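Local coordinates for Phenylalanine/tyrosine ammonia-lyase (Rhodosporidium toruloides, PDB 1Y2M), which catalyses the non-oxidative deamination of L-phenylalanine and L-tyrosine to trans-cinnamic and p-coumaric acid, the committing step of phenylpropanoid metabolism, at residues A279-S290 / V376-L386; E423-K434 / T478-T489. All blocks are in the same frame, centred on the assembly; numbering follows the deposited sequence.

Interaction 1 (A279-S290 / V376-L386); sequences ATLALHDAHMLS and VSDLIHAHAVL
From Thr280 facing Leu386 to Ser290 facing Val376, the helical segments 279-290 and 376-386 run antiparallel, their axes 10.7 Å apart at closest and their directions 151° apart. They belong to the long helices 273-303 and 368-391 of the bundle at the heart of the PAL/histidase fold, and they mesh by knobs-into-holes packing. Leu283 is one knob, set among Leu379, Ala382, His383 and Leu386; with CG anti to its backbone N (chi1 -178°), it sends CD2 against the backbone of the facing helix, 3.5 Å from His383 CA. Its other methyl, CD1, lies 3.7 Å from Leu379 CD2. Leu379 returns the arrangement, entering the hole formed by Leu283, Ala286, His287 and Ser290, and the two leucine side chains run past one another head to tail. Small residues suit the floors of these holes: Ala286 CB is 4.2 Å from Leu379 CD2, while Ala382 CB lies beside Leu283 CD2. At the 279 end, Leu386 CD1 comes within 3.5 Å of Ala279 O. At the other end Ser290 turns its CB to Leu379 CD1, and its OG is hydrogen-bonded to Gln44. Helix 44-52 borders the histidine side, and Gln44 also binds His287 ND1, which helps fix the rotation of that ring. The imidazoles of His287 and His383 meet at their edges, ring planes at 45°, neither lying over the other's face; one proton serves the hydrogen bond of 2.9 Å between His287 NE2 and His383 ND1.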
loop_
_atom_site.group_PDB
_atom_site.type_symbol
_atom_site.label_atom_id
_atom_site.label_comp_id
_atom_site.label_asym_id
_atom_site.label_seq_id
_atom_site.Cartn_x
_atom_site.Cartn_y
_atom_site.Cartn_z
ATOM N N ALA B 279 11.354 18.332 -3.642
ATOM C CA ALA B 279 11.315 17.450 -4.783
ATOM C C ALA B 279 12.559 17.587 -5.670
ATOM O O ALA B 279 13.070 16.592 -6.179
ATOM C CB ALA B 279 10.020 17.646 -5.577
ATOM N N THR B 280 13.023 18.816 -5.889
ATOM C CA THR B 280 14.232 19.033 -6.687
ATOM C C THR B 280 15.438 18.400 -6.025
ATOM O O THR B 280 16.225 17.708 -6.684
ATOM C CB THR B 280 14.490 20.540 -6.906
ATOM O OG1 THR B 280 13.436 21.098 -7.702
ATOM C CG2 THR B 280 15.806 20.712 -7.556
ATOM N N LEU B 281 15.591 18.580 -4.711
ATOM C CA LEU B 281 16.689 17.971 -3.975
ATOM C C LEU B 281 16.610 16.455 -4.061
ATOM O O LEU B 281 17.642 15.773 -4.238
ATOM C CB LEU B 281 16.668 18.479 -2.546
ATOM C CG LEU B 281 16.963 19.992 -2.486
ATOM C CD1 LEU B 281 16.510 20.514 -1.144
ATOM C CD2 LEU B 281 18.450 20.293 -2.677
ATOM N N ALA B 282 15.400 15.922 -3.918
ATOM C CA ALA B 282 15.211 14.471 -3.951
ATOM C C ALA B 282 15.502 13.879 -5.330
ATOM O O ALA B 282 16.129 12.813 -5.464
ATOM C CB ALA B 282 13.840 14.115 -3.464
ATOM N N LEU B 283 15.095 14.588 -6.376
ATOM C CA LEU B 283 15.380 14.104 -7.718
ATOM C C LEU B 283 16.864 14.146 -8.038
ATOM O O LEU B 283 17.423 13.194 -8.591
ATOM C CB LEU B 283 14.621 14.923 -8.747
ATOM C CG LEU B 283 14.852 14.421 -10.185
ATOM C CD1 LEU B 283 14.448 12.969 -10.365
ATOM C CD2 LEU B 283 14.074 15.285 -11.162
ATOM N N HIS B 284 17.518 15.253 -7.667
ATOM C CA HIS B 284 18.977 15.330 -7.769
ATOM C C HIS B 284 19.650 14.110 -7.133
ATOM O O HIS B 284 20.491 13.440 -7.770
ATOM C CB HIS B 284 19.447 16.632 -7.116
ATOM C CG HIS B 284 20.923 16.757 -6.921
ATOM N ND1 HIS B 284 21.591 16.135 -5.888
ATOM C CD2 HIS B 284 21.843 17.523 -7.567
ATOM C CE1 HIS B 284 22.875 16.490 -5.944
ATOM N NE2 HIS B 284 23.053 17.325 -6.944
ATOM N N ASP B 285 19.222 13.768 -5.930
ATOM C CA ASP B 285 19.892 12.685 -5.224
ATOM C C ASP B 285 19.592 11.341 -5.876
ATOM O O ASP B 285 20.463 10.474 -5.970
ATOM C CB ASP B 285 19.494 12.733 -3.745
ATOM C CG ASP B 285 20.093 13.916 -2.991
ATOM O OD1 ASP B 285 21.010 14.600 -3.481
ATOM O OD2 ASP B 285 19.644 14.128 -1.853
ATOM N N ALA B 286 18.355 11.192 -6.350
ATOM C CA ALA B 286 17.918 9.962 -7.019
ATOM C C ALA B 286 18.712 9.750 -8.270
ATOM O O ALA B 286 19.061 8.628 -8.608
ATOM C CB ALA B 286 16.434 10.008 -7.316
ATOM N N HIS B 287 19.000 10.814 -9.011
ATOM C CA HIS B 287 19.795 10.631 -10.251
ATOM C C HIS B 287 21.149 10.013 -9.932
ATOM O O HIS B 287 21.673 9.146 -10.648
ATOM C CB HIS B 287 20.074 11.965 -10.916
ATOM C CG HIS B 287 18.922 12.555 -11.695
ATOM N ND1 HIS B 287 18.215 11.860 -12.654
ATOM C CD2 HIS B 287 18.456 13.831 -11.730
ATOM C CE1 HIS B 287 17.326 12.675 -13.204
ATOM N NE2 HIS B 287 17.460 13.884 -12.666
HETATM N N MSE B 288 21.751 10.500 -8.840
HETATM C CA MSE B 288 23.081 10.015 -8.456
HETATM C C MSE B 288 23.033 8.545 -8.068
HETATM O O MSE B 288 23.915 7.764 -8.396
HETATM C CB MSE B 288 23.682 10.813 -7.298
HETATM C CG MSE B 288 23.682 12.275 -7.487
HETATM SE SE MSE B 288 24.559 12.834 -9.160
HETATM C CE MSE B 288 23.855 14.721 -9.066
ATOM N N LEU B 289 21.964 8.162 -7.369
ATOM C CA LEU B 289 21.830 6.829 -6.867
ATOM C C LEU B 289 21.542 5.892 -8.066
ATOM O O LEU B 289 22.007 4.776 -8.085
ATOM C CB LEU B 289 20.724 6.761 -5.828
ATOM C CG LEU B 289 20.990 7.389 -4.473
ATOM C CD1 LEU B 289 19.712 7.448 -3.663
ATOM C CD2 LEU B 289 22.041 6.600 -3.711
ATOM N N SER B 290 20.869 6.385 -9.089
ATOM C CA SER B 290 20.631 5.614 -10.301
ATOM C C SER B 290 21.954 5.328 -10.977
ATOM O O SER B 290 22.228 4.204 -11.398
ATOM C CB SER B 290 19.768 6.454 -11.255
ATOM O OG SER B 290 19.605 5.817 -12.499
ATOM N N VAL B 376 14.647 4.825 -15.228
ATOM C CA VAL B 376 15.468 5.944 -15.661
ATOM C C VAL B 376 14.671 6.871 -16.526
ATOM O O VAL B 376 14.823 8.093 -16.437
ATOM C CB VAL B 376 16.769 5.450 -16.323
ATOM C CG1 VAL B 376 17.541 6.596 -16.992
ATOM C CG2 VAL B 376 17.620 4.791 -15.257
ATOM N N SER B 377 13.812 6.319 -17.393
ATOM C CA SER B 377 12.958 7.168 -18.200
ATOM C C SER B 377 12.069 8.027 -17.315
ATOM O O SER B 377 11.833 9.173 -17.625
ATOM C CB SER B 377 12.115 6.367 -19.240
ATOM O OG SER B 377 11.503 7.240 -20.160
ATOM N N ASP B 378 11.574 7.445 -16.214
ATOM C CA ASP B 378 10.735 8.157 -15.275
ATOM C C ASP B 378 11.528 9.271 -14.616
ATOM O O ASP B 378 11.008 10.382 -14.459
ATOM C CB ASP B 378 10.186 7.213 -14.208
ATOM C CG ASP B 378 9.068 6.375 -14.704
ATOM O OD1 ASP B 378 8.529 6.643 -15.796
ATOM O OD2 ASP B 378 8.674 5.450 -13.927
ATOM N N LEU B 379 12.786 9.023 -14.268
ATOM C CA LEU B 379 13.564 10.095 -13.661
ATOM C C LEU B 379 13.840 11.252 -14.634
ATOM O O LEU B 379 13.809 12.410 -14.247
ATOM C CB LEU B 379 14.877 9.536 -13.159
ATOM C CG LEU B 379 14.767 8.555 -11.985
ATOM C CD1 LEU B 379 16.070 7.836 -11.704
ATOM C CD2 LEU B 379 14.213 9.281 -10.771
ATOM N N ILE B 380 14.103 10.931 -15.889
ATOM C CA ILE B 380 14.255 11.980 -16.913
ATOM C C ILE B 380 12.952 12.790 -17.164
ATOM O O ILE B 380 12.950 14.020 -17.345
ATOM C CB ILE B 380 14.762 11.339 -18.207
ATOM C CG1 ILE B 380 16.147 10.725 -17.964
ATOM C CG2 ILE B 380 14.758 12.323 -19.397
ATOM C CD1 ILE B 380 16.663 9.950 -19.165
ATOM N N HIS B 381 11.831 12.069 -17.158
ATOM C CA HIS B 381 10.528 12.740 -17.234
ATOM C C HIS B 381 10.301 13.677 -16.046
ATOM O O HIS B 381 9.979 14.887 -16.210
ATOM C CB HIS B 381 9.425 11.670 -17.273
ATOM C CG HIS B 381 8.056 12.220 -17.512
ATOM N ND1 HIS B 381 7.274 12.734 -16.497
ATOM C CD2 HIS B 381 7.302 12.284 -18.637
ATOM C CE1 HIS B 381 6.102 13.105 -17.003
ATOM N NE2 HIS B 381 6.096 12.849 -18.285
ATOM N N ALA B 382 10.550 13.171 -14.848
ATOM C CA ALA B 382 10.422 13.994 -13.664
ATOM C C ALA B 382 11.289 15.249 -13.752
ATOM O O ALA B 382 10.874 16.358 -13.351
ATOM C CB ALA B 382 10.787 13.234 -12.446
ATOM N N HIS B 383 12.489 15.091 -14.299
ATOM C CA HIS B 383 13.391 16.234 -14.442
ATOM C C HIS B 383 12.707 17.287 -15.352
ATOM O O HIS B 383 12.768 18.511 -15.111
ATOM C CB HIS B 383 14.711 15.792 -15.095
ATOM C CG HIS B 383 15.827 16.711 -14.791
ATOM N ND1 HIS B 383 16.691 16.479 -13.745
ATOM C CD2 HIS B 383 16.214 17.873 -15.360
ATOM C CE1 HIS B 383 17.576 17.460 -13.699
ATOM N NE2 HIS B 383 17.307 18.319 -14.666
ATOM N N ALA B 384 12.097 16.842 -16.447
ATOM C CA ALA B 384 11.433 17.802 -17.328
ATOM C C ALA B 384 10.298 18.519 -16.597
ATOM O O ALA B 384 10.151 19.742 -16.712
ATOM C CB ALA B 384 10.923 17.110 -18.536
ATOM N N VAL B 385 9.522 17.770 -15.817
ATOM C CA VAL B 385 8.372 18.352 -15.074
ATOM C C VAL B 385 8.862 19.384 -14.044
ATOM O O VAL B 385 8.359 20.536 -13.948
ATOM C CB VAL B 385 7.520 17.230 -14.440
ATOM C CG1 VAL B 385 6.472 17.809 -13.535
ATOM C CG2 VAL B 385 6.955 16.336 -15.508
ATOM N N LEU B 386 9.805 18.980 -13.200
ATOM C CA LEU B 386 10.258 19.836 -12.107
ATOM C C LEU B 386 11.011 21.037 -12.657
ATOM O O LEU B 386 10.989 22.108 -12.043
ATOM C CB LEU B 386 11.143 19.067 -11.134
ATOM C CG LEU B 386 10.470 18.080 -10.199
ATOM C CD1 LEU B 386 11.452 17.492 -9.201
ATOM C CD2 LEU B 386 9.327 18.783 -9.460
#

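Interaction 2 (E423-K434 / T478-T489); sequences EKTRLGLAQIGK and TSELGHLANPVT
Glu423 meets Val488 and Thr489, and Arg426 meets Leu484 and Asn486, so that two charged side chains of one helix grip the end of helix 468-484 and the chain that follows it. Glu423 OE1 accepts two bonds from Thr489, one from N and one from OG1 at 2.7 Å, both arriving from the same face of the carboxylate plane. Glu423 OE2 takes the amide of Val488 on its syn lone pair, with N 3.2 Å away, and a salt bridge from Arg426 NH1, at 2.8 Å, that comes from above the carboxylate plane. Ser509 binds OE2 as well, so a buried carboxylate is well supplied with donors.

Arg426 works along the edge of its guanidinium. Extended through chi2 and bent at chi3 (55°), it gives NE to Leu484 O at 2.7 Å, although the donor stands above that carbonyl's plane. NH1 reaches Asn486 O by a nearly straight bond (174°). An arginine suits a place where two backbone carbonyls and a carboxylate lie within reach of one planar group; its NH2 goes on to Ser509 and Thr513 of helix 506-560.

Helices 416-443 and 468-484 are antiparallel neighbours in the helical bundle of the PAL/histidase fold, and the short segments, at 157°, approach to 8.5 Å. Such closeness needs small residues. Ala430 CB packs 3.8 Å from Ala485 CB, and Leu481 CD1 lies 4.0 Å from Gly433 CA, where a beta carbon would collide with it. Leu427 CD1 borders the Ala485 methyl.

Water completes the seam: one molecule donates to Glu423 O and Ala485 O, and a second donates to Arg426 O and Leu481 O.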
loop_
_atom_site.group_PDB
_atom_site.type_symbol
_atom_site.label_atom_id
_atom_site.label_comp_id
_atom_site.label_asym_id
_atom_site.label_seq_id
_atom_site.Cartn_x
_atom_site.Cartn_y
_atom_site.Cartn_z
ATOM N N GLU B 423 5.971 10.443 -6.454
ATOM C CA GLU B 423 5.350 9.089 -6.383
ATOM C C GLU B 423 6.194 8.174 -7.272
ATOM O O GLU B 423 6.619 7.088 -6.814
ATOM C CB GLU B 423 3.900 9.115 -6.836
ATOM C CG GLU B 423 2.960 9.994 -6.029
ATOM C CD GLU B 423 2.568 9.440 -4.667
ATOM O OE1 GLU B 423 1.469 8.878 -4.594
ATOM O OE2 GLU B 423 3.280 9.637 -3.687
ATOM N N LYS B 424 6.421 8.592 -8.520
ATOM C CA LYS B 424 7.166 7.768 -9.497
ATOM C C LYS B 424 8.603 7.533 -9.066
ATOM O O LYS B 424 9.161 6.425 -9.181
ATOM C CB LYS B 424 7.178 8.405 -10.904
ATOM C CG LYS B 424 5.819 8.644 -11.527
ATOM C CD LYS B 424 5.868 9.735 -12.673
ATOM C CE LYS B 424 7.158 9.667 -13.470
ATOM N NZ LYS B 424 8.432 10.283 -12.894
ATOM N N THR B 425 9.237 8.578 -8.542
ATOM C CA THR B 425 10.635 8.422 -8.136
ATOM C C THR B 425 10.720 7.441 -6.964
ATOM O O THR B 425 11.675 6.642 -6.897
ATOM C CB THR B 425 11.239 9.792 -7.819
ATOM O OG1 THR B 425 11.190 10.613 -9.000
ATOM C CG2 THR B 425 12.705 9.694 -7.275
ATOM N N ARG B 426 9.770 7.466 -6.015
ATOM C CA ARG B 426 9.918 6.609 -4.835
ATOM C C ARG B 426 9.755 5.134 -5.221
ATOM O O ARG B 426 10.417 4.232 -4.678
ATOM C CB ARG B 426 8.877 7.032 -3.799
ATOM C CG ARG B 426 9.189 6.491 -2.429
ATOM C CD ARG B 426 8.370 7.139 -1.328
ATOM N NE ARG B 426 6.920 7.072 -1.524
ATOM C CZ ARG B 426 6.126 8.047 -2.016
ATOM N NH1 ARG B 426 4.823 7.846 -2.100
ATOM N NH2 ARG B 426 6.580 9.220 -2.428
ATOM N N LEU B 427 8.921 4.892 -6.190
ATOM C CA LEU B 427 8.737 3.538 -6.678
ATOM C C LEU B 427 10.005 3.129 -7.403
ATOM O O LEU B 427 10.529 2.037 -7.191
ATOM C CB LEU B 427 7.488 3.437 -7.579
ATOM C CG LEU B 427 7.220 2.023 -8.126
ATOM C CD1 LEU B 427 7.124 0.950 -7.083
ATOM C CD2 LEU B 427 5.977 2.083 -8.954
ATOM N N GLY B 428 10.548 4.012 -8.226
ATOM C CA GLY B 428 11.860 3.733 -8.838
ATOM C C GLY B 428 12.995 3.398 -7.898
ATOM O O GLY B 428 13.767 2.481 -8.143
ATOM N N LEU B 429 13.067 4.138 -6.793
ATOM C CA LEU B 429 14.099 3.907 -5.754
ATOM C C LEU B 429 13.949 2.486 -5.197
ATOM O O LEU B 429 14.942 1.784 -4.923
ATOM C CB LEU B 429 14.041 4.966 -4.659
ATOM C CG LEU B 429 14.405 6.373 -5.132
ATOM C CD1 LEU B 429 14.011 7.404 -4.092
ATOM C CD2 LEU B 429 15.899 6.453 -5.518
ATOM N N ALA B 430 12.707 2.049 -5.023
ATOM C CA ALA B 430 12.473 0.712 -4.503
ATOM C C ALA B 430 12.915 -0.336 -5.537
ATOM O O ALA B 430 13.418 -1.400 -5.184
ATOM C CB ALA B 430 11.018 0.522 -4.173
ATOM N N GLN B 431 12.713 -0.046 -6.809
ATOM C CA GLN B 431 13.116 -0.963 -7.874
ATOM C C GLN B 431 14.644 -1.044 -8.022
ATOM O O GLN B 431 15.207 -2.136 -8.223
ATOM C CB GLN B 431 12.506 -0.606 -9.226
ATOM C CG GLN B 431 10.975 -0.677 -9.219
ATOM C CD GLN B 431 10.476 -1.975 -8.714
ATOM O OE1 GLN B 431 10.482 -2.971 -9.442
ATOM N NE2 GLN B 431 10.030 -1.997 -7.443
ATOM N N ILE B 432 15.323 0.097 -7.949
ATOM C CA ILE B 432 16.790 0.111 -7.903
ATOM C C ILE B 432 17.246 -0.716 -6.706
ATOM O O ILE B 432 18.091 -1.611 -6.816
ATOM C CB ILE B 432 17.349 1.557 -7.749
ATOM C CG1 ILE B 432 16.993 2.419 -8.969
ATOM C CG2 ILE B 432 18.877 1.512 -7.522
ATOM C CD1 ILE B 432 17.253 3.884 -8.793
ATOM N N GLY B 433 16.682 -0.430 -5.527
ATOM C CA GLY B 433 17.059 -1.175 -4.318
ATOM C C GLY B 433 16.870 -2.703 -4.495
ATOM O O GLY B 433 17.767 -3.500 -4.157
ATOM N N LYS B 434 15.728 -3.151 -4.992
ATOM C CA LYS B 434 15.531 -4.573 -5.213
ATOM C C LYS B 434 16.603 -5.146 -6.142
ATOM O O LYS B 434 17.169 -6.184 -5.849
ATOM C CB LYS B 434 14.122 -4.819 -5.737
ATOM C CG LYS B 434 13.841 -6.277 -5.964
ATOM C CD LYS B 434 13.786 -7.112 -4.693
ATOM C CE LYS B 434 13.389 -8.547 -5.034
ATOM N NZ LYS B 434 13.062 -9.483 -3.873
ATOM N N THR B 478 15.969 -3.073 1.854
ATOM C CA THR B 478 15.127 -3.341 0.717
ATOM C C THR B 478 13.663 -3.444 1.172
ATOM O O THR B 478 12.753 -2.869 0.545
ATOM C CB THR B 478 15.621 -4.599 -0.018
ATOM O OG1 THR B 478 16.973 -4.378 -0.412
ATOM C CG2 THR B 478 14.814 -4.909 -1.210
ATOM N N SER B 479 13.396 -4.132 2.283
ATOM C CA SER B 479 12.022 -4.234 2.785
ATOM C C SER B 479 11.476 -2.849 3.078
ATOM O O SER B 479 10.356 -2.505 2.718
ATOM C CB SER B 479 11.984 -5.018 4.088
ATOM O OG SER B 479 12.403 -6.368 3.905
ATOM N N GLU B 480 12.296 -2.026 3.734
ATOM C CA GLU B 480 11.874 -0.662 4.090
ATOM C C GLU B 480 11.541 0.189 2.860
ATOM O O GLU B 480 10.503 0.863 2.834
ATOM C CB GLU B 480 12.908 0.016 4.976
ATOM C CG GLU B 480 12.416 1.352 5.455
ATOM C CD GLU B 480 13.254 1.929 6.605
ATOM O OE1 GLU B 480 14.021 1.145 7.258
ATOM O OE2 GLU B 480 13.173 3.180 6.843
ATOM N N LEU B 481 12.368 0.058 1.817
ATOM C CA LEU B 481 12.045 0.700 0.543
ATOM C C LEU B 481 10.705 0.278 -0.027
ATOM O O LEU B 481 9.977 1.100 -0.606
ATOM C CB LEU B 481 13.142 0.456 -0.485
ATOM C CG LEU B 481 14.436 1.220 -0.221
ATOM C CD1 LEU B 481 15.624 0.617 -1.061
ATOM C CD2 LEU B 481 14.271 2.712 -0.491
ATOM N N GLY B 482 10.358 -1.015 0.092
ATOM C CA GLY B 482 9.114 -1.512 -0.483
ATOM C C GLY B 482 7.915 -0.801 0.143
ATOM O O GLY B 482 7.042 -0.322 -0.561
ATOM N N HIS B 483 7.864 -0.761 1.476
ATOM C CA HIS B 483 6.736 -0.096 2.140
ATOM C C HIS B 483 6.705 1.386 1.824
ATOM O O HIS B 483 5.638 1.964 1.636
ATOM C CB HIS B 483 6.828 -0.362 3.641
ATOM C CG HIS B 483 5.904 0.447 4.461
ATOM N ND1 HIS B 483 6.237 1.678 4.978
ATOM C CD2 HIS B 483 4.649 0.173 4.891
ATOM C CE1 HIS B 483 5.212 2.140 5.679
ATOM N NE2 HIS B 483 4.251 1.224 5.671
ATOM N N LEU B 484 7.868 2.026 1.777
ATOM C CA LEU B 484 7.920 3.470 1.473
ATOM C C LEU B 484 7.235 3.750 0.137
ATOM O O LEU B 484 6.646 4.823 -0.027
ATOM C CB LEU B 484 9.370 3.975 1.449
ATOM C CG LEU B 484 9.866 4.363 2.841
ATOM C CD1 LEU B 484 11.393 4.459 2.902
ATOM C CD2 LEU B 484 9.246 5.726 3.253
ATOM N N ALA B 485 7.441 2.869 -0.839
ATOM C CA ALA B 485 7.002 3.014 -2.272
ATOM C C ALA B 485 5.530 3.080 -2.527
ATOM O O ALA B 485 5.087 3.428 -3.672
ATOM C CB ALA B 485 7.632 1.960 -3.158
ATOM N N ASN B 486 4.669 2.704 -1.571
ATOM C CA ASN B 486 3.224 2.876 -1.732
ATOM C C ASN B 486 2.903 4.335 -1.932
ATOM O O ASN B 486 3.608 5.208 -1.410
ATOM C CB ASN B 486 2.433 2.319 -0.540
ATOM C CG ASN B 486 2.598 0.822 -0.410
ATOM O OD1 ASN B 486 2.397 0.086 -1.406
ATOM N ND2 ASN B 486 3.040 0.373 0.775
ATOM N N PRO B 487 1.865 4.619 -2.718
ATOM C CA PRO B 487 1.581 6.039 -2.985
ATOM C C PRO B 487 1.006 6.782 -1.788
ATOM O O PRO B 487 0.276 6.220 -0.979
ATOM C CB PRO B 487 0.541 5.991 -4.096
ATOM C CG PRO B 487 -0.106 4.648 -3.997
ATOM C CD PRO B 487 0.987 3.717 -3.500
ATOM N N VAL B 488 1.387 8.062 -1.674
ATOM C CA VAL B 488 0.745 8.962 -0.748
ATOM C C VAL B 488 -0.489 9.605 -1.347
ATOM O O VAL B 488 -1.470 9.867 -0.639
ATOM C CB VAL B 488 1.766 10.078 -0.373
ATOM C CG1 VAL B 488 1.150 11.328 0.264
ATOM C CG2 VAL B 488 2.900 9.506 0.490
ATOM N N THR B 489 -0.507 9.773 -2.675
ATOM C CA THR B 489 -1.547 10.540 -3.324
ATOM C C THR B 489 -2.940 9.920 -3.404
ATOM O O THR B 489 -3.903 10.613 -3.736
ATOM C CB THR B 489 -1.109 10.984 -4.696
ATOM O OG1 THR B 489 -0.850 9.829 -5.510
ATOM C CG2 THR B 489 0.089 11.873 -4.621
HETATM O O HOH W 1 4.859 5.859 -4.877
HETATM O O HOH W 2 11.077 3.499 -1.903
#

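Overall arrangement
Both contacts are buried and join antiparallel helices of one bundle, yet they share no helix. Helix 416-443 connects them: its segment 423-434 turns one side to 478-489 and another to both helices of interaction 1, where Thr425 packs on Ala286 and Leu379, and Lys424 NZ approaches Asp378 O. Interaction 1 is mainly apolar interdigitation of leucines at wider axis spacing, with a single histidine pair. Interaction 2 combines close alanine and glycine packing with charged groups that bond backbone at and after the end of helix 468-484, and waters that bridge carbonyls between its segments. Both touch the second subunit; segments of interaction 2 also reach the third, for instance through salt bridges from Glu480 to its Arg206, Arg511 and Arg512.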